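Local structure of TRAP dicarboxylate transporter-DctP subunit (Marinobacter aquaeolei, 4PFI) at residues A[234-239]-A[300-305]; A[160-165]-A[217-222]. The protein probably binds a small solute, perhaps a dicarboxylate-like organic acid, in the periplasm and hands it to a TRAP membrane transporter for uptake. One frame throughout, in Å; residues are numbered along the deposited sequence.

Interactions 1 and 2 belong to one mixed sheet and sit in series along it: strand 149-164 pairs with 217-220 on one side and with 236-239 on the other, and 236-239 in turn carries 300-303. Thr238 N bonds Trp162 O at 2.7 Å, so the two ladders are stitched directly together. Interaction 2 is wholly buried and antiparallel, and side-chain hydrogen bonds and a tryptophan edge add to its backbone ladder. Interaction 1 is parallel and lies farther from the centre of the chain, where exposed arginines and a sodium ion join its buried aliphatic side chains. The centres of interactions 1 and 2 are about 9 Å apart.

Interaction 1 (A[234-239]-A[300-305]); sequences QNVLTM and RVVRLT. With NA (sodium ion), chain B.
Met239 and Arg303 both start with CG anti to the carbonyl carbon (chi1 -42° in Met239), which sends the two side chains side by side along one face of the sheet. Arg303 then bends at its chi2 (-136°) and Met239, a selenomethionine, at its chi3, bringing the guanidinium against the selenium. SE lies over one face of the group, offset toward its rim, 3.2 Å from Arg303 CZ. Val301 CG1 meets the same selenium at 4.2 Å, while Leu290 and Leu294 of helix 263-296 pack against this side of the sheet. Strands 236-239 and 300-303 form a parallel ladder in the mixed sheet of this family 7 solute-binding protein, and just where it begins Asn235 and Val236 both face Ala164 of strand 149-164 in a classic beta bulge. Leu237 uses both its backbone groups: its N bonds Arg300 O at 2.7 Å, and its O accepts Val302 N. Met239 does likewise, with its N on Val302 O in a nearly straight bond (174°) and its O reached by Leu304 N at 3.2 Å. On the other face Val236 CG1 touches Val302 CG2 at 3.8 Å, and Thr238 turns its methyl CG2 to Leu304 CD2, leaving OG1 to Leu168 N. Asn235 O takes Arg300 N at 2.8 Å, and beside it the sodium ion is held by Gln234 O, Asn235 OD1, Gly298 O and two waters, the Asn235 OD1 bond measuring 2.3 Å.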
ATOM      1  N   GLN A 234     -10.774  15.083  12.560  1.00  7.56           N
ATOM      2  CA  GLN A 234     -10.505  13.993  13.478  1.00  7.72           C
ATOM      3  C   GLN A 234      -9.764  14.559  14.716  1.00  7.90           C
ATOM      4  O   GLN A 234      -9.230  15.669  14.680  1.00  7.90           O
ATOM      5  CB  GLN A 234      -9.700  12.867  12.797  1.00  7.82           C
ATOM      6  CG  GLN A 234     -10.331  12.186  11.567  1.00  7.86           C
ATOM      7  CD  GLN A 234     -11.346  11.105  11.940  1.00  9.32           C
ATOM      8  OE1 GLN A 234     -11.102   9.892  11.767  1.00  8.36           O
ATOM      9  NE2 GLN A 234     -12.506  11.531  12.433  1.00  8.07           N
ATOM     10  N   ASN A 235      -9.759  13.818  15.807  1.00  8.21           N
ATOM     11  CA  ASN A 235      -9.150  14.262  17.069  1.00  8.60           C
ATOM     12  C   ASN A 235      -7.994  13.374  17.518  1.00  8.93           C
ATOM     13  O   ASN A 235      -7.115  13.817  18.261  1.00  9.31           O
ATOM     14  CB  ASN A 235     -10.211  14.313  18.180  1.00  8.99           C
ATOM     15  CG  ASN A 235     -11.117  15.567  18.089  1.00  8.90           C
ATOM     16  OD1 ASN A 235     -10.767  16.586  17.490  1.00  8.64           O
ATOM     17  ND2 ASN A 235     -12.265  15.485  18.723  1.00  9.26           N
ATOM     18  N   VAL A 236      -7.967  12.126  17.064  1.00  8.93           N
ATOM     19  CA  VAL A 236      -6.959  11.231  17.551  1.00  9.37           C
ATOM     20  C   VAL A 236      -6.342  10.409  16.424  1.00  9.63           C
ATOM     21  O   VAL A 236      -7.035   9.711  15.696  1.00  9.12           O
ATOM     22  CB  VAL A 236      -7.513  10.272  18.645  1.00  9.94           C
ATOM     23  CG1 VAL A 236      -6.403   9.376  19.149  1.00 10.51           C
ATOM     24  CG2 VAL A 236      -8.162  11.042  19.785  1.00 10.27           C
ATOM     25  N   LEU A 237      -5.026  10.509  16.300  1.00  9.50           N
ATOM     26  CA  LEU A 237      -4.252   9.671  15.392  1.00  9.67           C
ATOM     27  C   LEU A 237      -3.656   8.492  16.177  1.00 15.74           C
ATOM     28  O   LEU A 237      -2.796   8.712  17.037  1.00 10.75           O
ATOM     29  CB  LEU A 237      -3.128  10.519  14.809  1.00 13.88           C
ATOM     30  CG  LEU A 237      -2.583  10.045  13.475  1.00 20.94           C
ATOM     31  CD1 LEU A 237      -3.137  10.980  12.449  1.00 22.30           C
ATOM     32  CD2 LEU A 237      -1.080  10.069  13.456  1.00 24.99           C
ATOM     33  N   THR A 238      -4.130   7.265  15.954  1.00 10.47           N
ATOM     34  CA  THR A 238      -3.586   6.114  16.697  1.00 11.20           C
ATOM     35  C   THR A 238      -2.617   5.304  15.812  1.00 11.58           C
ATOM     36  O   THR A 238      -2.972   4.864  14.733  1.00 11.46           O
ATOM     37  CB  THR A 238      -4.704   5.138  17.239  1.00 11.47           C
ATOM     38  OG1 THR A 238      -5.571   5.815  18.155  1.00 11.36           O
ATOM     39  CG2 THR A 238      -4.105   3.963  17.958  1.00 12.36           C
HETATM   40  N   MSE A 239      -1.403   5.090  16.295  1.00 12.21           N
HETATM   41  CA  MSE A 239      -0.399   4.380  15.533  1.00 12.75           C
HETATM   42  C   MSE A 239      -0.243   2.992  16.157  1.00 16.33           C
HETATM   43  O   MSE A 239       0.374   2.825  17.211  1.00 14.58           O
HETATM   44  CB  MSE A 239       0.889   5.205  15.515  1.00 13.04           C
HETATM   45  CG  MSE A 239       0.563   6.750  15.280  1.00 25.79           C
HETATM   46 SE   MSE A 239       2.147   7.759  14.835  0.57 52.27          SE
HETATM   47  CE  MSE A 239       1.794   8.150  12.954  1.00 43.74           C
ATOM     48  N   ARG A 300      -4.457  14.612  18.543  1.00 10.14           N
ATOM     49  CA  ARG A 300      -3.709  13.909  19.550  1.00 10.69           C
ATOM     50  C   ARG A 300      -3.008  12.700  18.880  1.00 15.93           C
ATOM     51  O   ARG A 300      -3.544  12.106  17.949  1.00 11.79           O
ATOM     52  CB  ARG A 300      -4.766  13.474  20.571  1.00 12.68           C
ATOM     53  CG  ARG A 300      -4.319  12.850  21.792  1.00 17.85           C
ATOM     54  CD  ARG A 300      -5.455  12.880  22.869  1.00 11.72           C
ATOM     55  NE  ARG A 300      -4.770  12.859  24.158  1.00 12.07           N
ATOM     56  CZ  ARG A 300      -4.637  13.889  24.973  1.00 15.42           C
ATOM     57  NH1 ARG A 300      -5.212  15.071  24.715  1.00 12.21           N
ATOM     58  NH2 ARG A 300      -3.940  13.715  26.091  1.00 19.63           N
ATOM     59  N   VAL A 301      -1.792  12.378  19.309  1.00 13.47           N
ATOM     60  CA  VAL A 301      -1.079  11.250  18.748  1.00 15.65           C
ATOM     61  C   VAL A 301      -0.946  10.167  19.809  1.00 19.96           C
ATOM     62  O   VAL A 301      -0.532  10.437  20.930  1.00 17.80           O
ATOM     63  CB  VAL A 301       0.314  11.650  18.251  1.00 15.40           C
ATOM     64  CG1 VAL A 301       1.112  10.409  17.885  1.00 17.92           C
ATOM     65  CG2 VAL A 301       0.180  12.574  17.058  1.00 17.00           C
ATOM     66  N   VAL A 302      -1.265   8.930  19.445  1.00 12.81           N
ATOM     67  CA  VAL A 302      -1.220   7.849  20.417  1.00 14.79           C
ATOM     68  C   VAL A 302      -0.430   6.703  19.806  1.00 15.58           C
ATOM     69  O   VAL A 302      -0.824   6.210  18.770  1.00 15.87           O
ATOM     70  CB  VAL A 302      -2.658   7.365  20.759  1.00 15.29           C
ATOM     71  CG1 VAL A 302      -2.595   6.113  21.632  1.00 13.61           C
ATOM     72  CG2 VAL A 302      -3.469   8.486  21.444  1.00 12.35           C
ATOM     73  N   ARG A 303       0.699   6.316  20.393  1.00 14.80           N
ATOM     74  CA  ARG A 303       1.398   5.096  19.949  1.00 16.44           C
ATOM     75  C   ARG A 303       1.041   3.979  20.902  1.00 16.18           C
ATOM     76  O   ARG A 303       1.271   4.100  22.086  1.00 17.26           O
ATOM     77  CB  ARG A 303       2.921   5.264  19.901  1.00 16.41           C
ATOM     78  CG  ARG A 303       3.309   6.646  19.383  1.00 22.58           C
ATOM     79  CD  ARG A 303       4.447   6.634  18.377  1.00 24.39           C
ATOM     80  NE  ARG A 303       4.576   7.954  17.746  1.00 28.05           N
ATOM     81  CZ  ARG A 303       4.887   8.145  16.467  1.00 30.02           C
ATOM     82  NH1 ARG A 303       4.970   9.377  15.974  1.00 34.54           N
ATOM     83  NH2 ARG A 303       5.118   7.080  15.672  1.00 19.49           N
ATOM     84  N   LEU A 304       0.451   2.908  20.383  1.00 16.22           N
ATOM     85  CA  LEU A 304       0.071   1.778  21.224  1.00 18.12           C
ATOM     86  C   LEU A 304       1.298   1.132  21.882  1.00 18.32           C
ATOM     87  O   LEU A 304       2.369   1.047  21.267  1.00 18.70           O
ATOM     88  CB  LEU A 304      -0.692   0.740  20.409  1.00 17.80           C
ATOM     89  CG  LEU A 304      -2.033   1.203  19.826  1.00 19.60           C
ATOM     90  CD1 LEU A 304      -2.769  -0.004  19.236  1.00 20.57           C
ATOM     91  CD2 LEU A 304      -2.917   1.958  20.834  1.00 16.87           C
ATOM     92  N   THR A 305       1.141   0.709  23.132  1.00 18.85           N
ATOM     93  CA  THR A 305       2.160  -0.076  23.835  1.00 20.28           C
ATOM     94  C   THR A 305       2.195  -1.485  23.271  1.00 21.01           C
ATOM     95  O   THR A 305       1.264  -1.899  22.587  1.00 21.64           O
ATOM     96  CB  THR A 305       1.831  -0.235  25.315  1.00 20.98           C
ATOM     97  OG1 THR A 305       0.591  -0.956  25.439  1.00 22.06           O
ATOM     98  CG2 THR A 305       1.736   1.125  26.011  1.00 20.69           C
TER
HETATM   99 NA    NA B 401      -9.428  17.730  15.965  1.00  6.71          NA
HETATM  100  O   HOH W   1      -7.966  18.711  14.193  1.00  7.28           O
HETATM  101  O   HOH W   2     -11.658  18.190  14.770  0.50  4.27           O

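Interaction 2 (A[160-165]-A[217-222]); sequences MTWTAN and GQSNPV
Gln218 and Thr163 form the tight, polar part of this contact. A bend at chi2 (79°) folds the Gln218 amide toward Thr163, whose own chi1 turns OG1 to meet it. Gln218 NE2 reaches Thr163 OG1 at 2.9 Å along an almost straight N-H line (174°), with the hydroxyl oxygen in the amide plane. Gln218 OE1 takes Asn220 ND2 at 2.7 Å, so bonds at both ends hold the amide against rotation. Thr163 OG1 is also hydrogen-bonded to Gln234 OE1. A leucine in place of Gln218 would probably leave Asn220 ND2 without this acceptor and Thr163 OG1 without its amide donor. Strands 161-164 and 217-220 run antiparallel within the mixed sheet of this solute-binding fold, with Thr161-Asn220 and Thr163-Gln218 as the hydrogen-bonded pairs; Ile225 of helix 222-228 covers their side chains. The bonds at both ends of the ladder are less straight than the central one from Thr163 N to Gln218 O (170°). The opposite face, equally buried, is held more loosely. Ser219 OG makes a weak bond to Thr161 O at 3.4 Å and sits at the Trp162 ring edge, near its plane and 3.3 Å from Trp162 CD1; Phe174, Phe191 and Phe312 meet the indole edge-to-face. Met160, a selenomethionine, adds van der Waals contacts, its SE beside Pro221 CD at 3.7 Å and its CE against Ser219 OG at 3.6 Å.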
HETATM    1  N   MSE A 160       0.333   2.017   7.987  1.00 14.81           N
HETATM    2  CA  MSE A 160      -1.072   2.464   8.048  1.00 13.90           C
HETATM    3  C   MSE A 160      -1.296   3.134   9.419  1.00 13.51           C
HETATM    4  O   MSE A 160      -0.814   2.646  10.439  1.00 17.76           O
HETATM    5  CB  MSE A 160      -2.058   1.312   7.851  1.00 14.16           C
HETATM    6  CG  MSE A 160      -1.953   0.641   6.482  1.00 15.10           C
HETATM    7 SE   MSE A 160      -2.542   1.813   5.027  0.88 15.44          SE
HETATM    8  CE  MSE A 160      -4.497   1.608   5.223  1.00 14.27           C
ATOM      9  N   THR A 161      -2.029   4.238   9.438  1.00 12.28           N
ATOM     10  CA  THR A 161      -2.283   4.969  10.669  1.00 11.65           C
ATOM     11  C   THR A 161      -3.789   5.128  10.844  1.00 11.05           C
ATOM     12  O   THR A 161      -4.510   5.252   9.863  1.00 10.93           O
ATOM     13  CB  THR A 161      -1.596   6.339  10.610  1.00 12.41           C
ATOM     14  OG1 THR A 161      -0.163   6.161  10.676  1.00 12.61           O
ATOM     15  CG2 THR A 161      -2.055   7.225  11.760  1.00 12.23           C
ATOM     16  N   TRP A 162      -4.285   5.058  12.073  1.00 10.84           N
ATOM     17  CA  TRP A 162      -5.725   5.103  12.304  1.00 10.48           C
ATOM     18  C   TRP A 162      -6.127   6.505  12.791  1.00 12.18           C
ATOM     19  O   TRP A 162      -5.393   7.118  13.564  1.00 10.98           O
ATOM     20  CB  TRP A 162      -6.118   4.103  13.384  1.00 10.91           C
ATOM     21  CG  TRP A 162      -5.792   2.677  13.101  1.00 11.66           C
ATOM     22  CD1 TRP A 162      -5.460   2.139  11.909  1.00 12.00           C
ATOM     23  CD2 TRP A 162      -5.792   1.603  14.037  1.00 12.33           C
ATOM     24  NE1 TRP A 162      -5.261   0.776  12.030  1.00 12.82           N
ATOM     25  CE2 TRP A 162      -5.454   0.426  13.336  1.00 13.03           C
ATOM     26  CE3 TRP A 162      -6.035   1.514  15.405  1.00 12.58           C
ATOM     27  CZ2 TRP A 162      -5.359  -0.808  13.948  1.00 13.95           C
ATOM     28  CZ3 TRP A 162      -5.938   0.277  16.015  1.00 13.48           C
ATOM     29  CH2 TRP A 162      -5.610  -0.863  15.286  1.00 14.11           C
ATOM     30  N   THR A 163      -7.274   7.015  12.346  1.00  9.48           N
ATOM     31  CA  THR A 163      -7.852   8.214  12.931  1.00  9.02           C
ATOM     32  C   THR A 163      -9.287   7.933  13.362  1.00 11.50           C
ATOM     33  O   THR A 163      -9.964   7.051  12.822  1.00  9.31           O
ATOM     34  CB  THR A 163      -7.876   9.435  11.950  1.00  8.64           C
ATOM     35  OG1 THR A 163      -8.758   9.181  10.855  1.00  8.66           O
ATOM     36  CG2 THR A 163      -6.539   9.707  11.382  1.00  8.82           C
ATOM     37  N   ALA A 164      -9.718   8.702  14.353  1.00  8.92           N
ATOM     38  CA  ALA A 164     -11.059   8.681  14.845  1.00  9.06           C
ATOM     39  C   ALA A 164     -11.236   9.890  15.771  1.00  8.94           C
ATOM     40  O   ALA A 164     -10.339  10.731  15.911  1.00  8.72           O
ATOM     41  CB  ALA A 164     -11.324   7.392  15.595  1.00  9.72           C
ATOM     42  N   ASN A 165     -12.408   9.963  16.403  1.00  9.23           N
ATOM     43  CA  ASN A 165     -12.651  10.980  17.401  1.00  9.36           C
ATOM     44  C   ASN A 165     -12.515  10.461  18.826  1.00 12.89           C
ATOM     45  O   ASN A 165     -13.044  11.050  19.758  1.00 15.78           O
ATOM     46  CB  ASN A 165     -13.978  11.669  17.141  1.00  9.33           C
ATOM     47  CG  ASN A 165     -13.858  12.693  16.054  1.00  8.72           C
ATOM     48  OD1 ASN A 165     -12.834  13.371  15.947  1.00  9.46           O
ATOM     49  ND2 ASN A 165     -14.874  12.796  15.216  1.00 10.67           N
ATOM     50  N   GLY A 217     -14.049   6.713  11.750  1.00  9.85           N
ATOM     51  CA  GLY A 217     -12.618   6.831  11.565  1.00  9.55           C
ATOM     52  C   GLY A 217     -12.193   6.175  10.284  1.00  9.83           C
ATOM     53  O   GLY A 217     -13.015   5.647   9.537  1.00 10.26           O
ATOM     54  N   GLN A 218     -10.912   6.227  10.014  1.00  9.74           N
ATOM     55  CA  GLN A 218     -10.350   5.584   8.835  1.00 10.19           C
ATOM     56  C   GLN A 218      -8.895   5.287   9.067  1.00 12.26           C
ATOM     57  O   GLN A 218      -8.321   5.654  10.091  1.00 10.03           O
ATOM     58  CB  GLN A 218     -10.513   6.444   7.572  1.00 10.13           C
ATOM     59  CG  GLN A 218      -9.862   7.852   7.624  1.00  9.59           C
ATOM     60  CD  GLN A 218      -8.364   7.833   7.394  1.00  9.83           C
ATOM     61  OE1 GLN A 218      -7.877   7.462   6.321  1.00 10.77           O
ATOM     62  NE2 GLN A 218      -7.625   8.175   8.422  1.00 10.08           N
ATOM     63  N   SER A 219      -8.313   4.644   8.059  1.00 10.89           N
ATOM     64  CA  SER A 219      -6.954   4.171   8.083  1.00 11.28           C
ATOM     65  C   SER A 219      -6.261   4.496   6.766  1.00 11.68           C
ATOM     66  O   SER A 219      -6.812   4.292   5.704  1.00 12.10           O
ATOM     67  CB  SER A 219      -6.924   2.641   8.301  1.00 12.63           C
ATOM     68  OG  SER A 219      -5.596   2.249   8.637  1.00 15.63           O
ATOM     69  N   ASN A 220      -5.035   4.979   6.865  1.00 11.73           N
ATOM     70  CA  ASN A 220      -4.233   5.393   5.714  1.00 12.28           C
ATOM     71  C   ASN A 220      -2.868   5.798   6.233  1.00 12.38           C
ATOM     72  O   ASN A 220      -2.728   6.111   7.415  1.00 11.86           O
ATOM     73  CB  ASN A 220      -4.858   6.620   5.024  1.00 11.95           C
ATOM     74  CG  ASN A 220      -5.701   6.253   3.842  1.00 15.19           C
ATOM     75  OD1 ASN A 220      -5.193   5.696   2.884  1.00 19.42           O
ATOM     76  ND2 ASN A 220      -6.998   6.527   3.914  1.00 13.28           N
ATOM     77  N   PRO A 221      -1.868   5.830   5.348  1.00 13.22           N
ATOM     78  CA  PRO A 221      -0.580   6.384   5.762  1.00 13.45           C
ATOM     79  C   PRO A 221      -0.693   7.898   6.005  1.00 12.84           C
ATOM     80  O   PRO A 221      -1.574   8.574   5.453  1.00 12.48           O
ATOM     81  CB  PRO A 221       0.362   6.048   4.595  1.00 14.70           C
ATOM     82  CG  PRO A 221      -0.525   5.791   3.424  1.00 15.01           C
ATOM     83  CD  PRO A 221      -1.839   5.304   3.968  1.00 14.19           C
ATOM     84  N   VAL A 222       0.169   8.408   6.874  1.00 12.80           N
ATOM     85  CA  VAL A 222       0.120   9.789   7.303  1.00 12.32           C
ATOM     86  C   VAL A 222       0.111  10.800   6.141  1.00 12.66           C
ATOM     87  O   VAL A 222      -0.631  11.781   6.206  1.00 12.09           O
ATOM     88  CB  VAL A 222       1.296  10.086   8.256  1.00 12.65           C
ATOM     89  CG1 VAL A 222       1.473  11.571   8.455  1.00 12.53           C
ATOM     90  CG2 VAL A 222       1.039   9.420   9.587  1.00 12.31           C
TER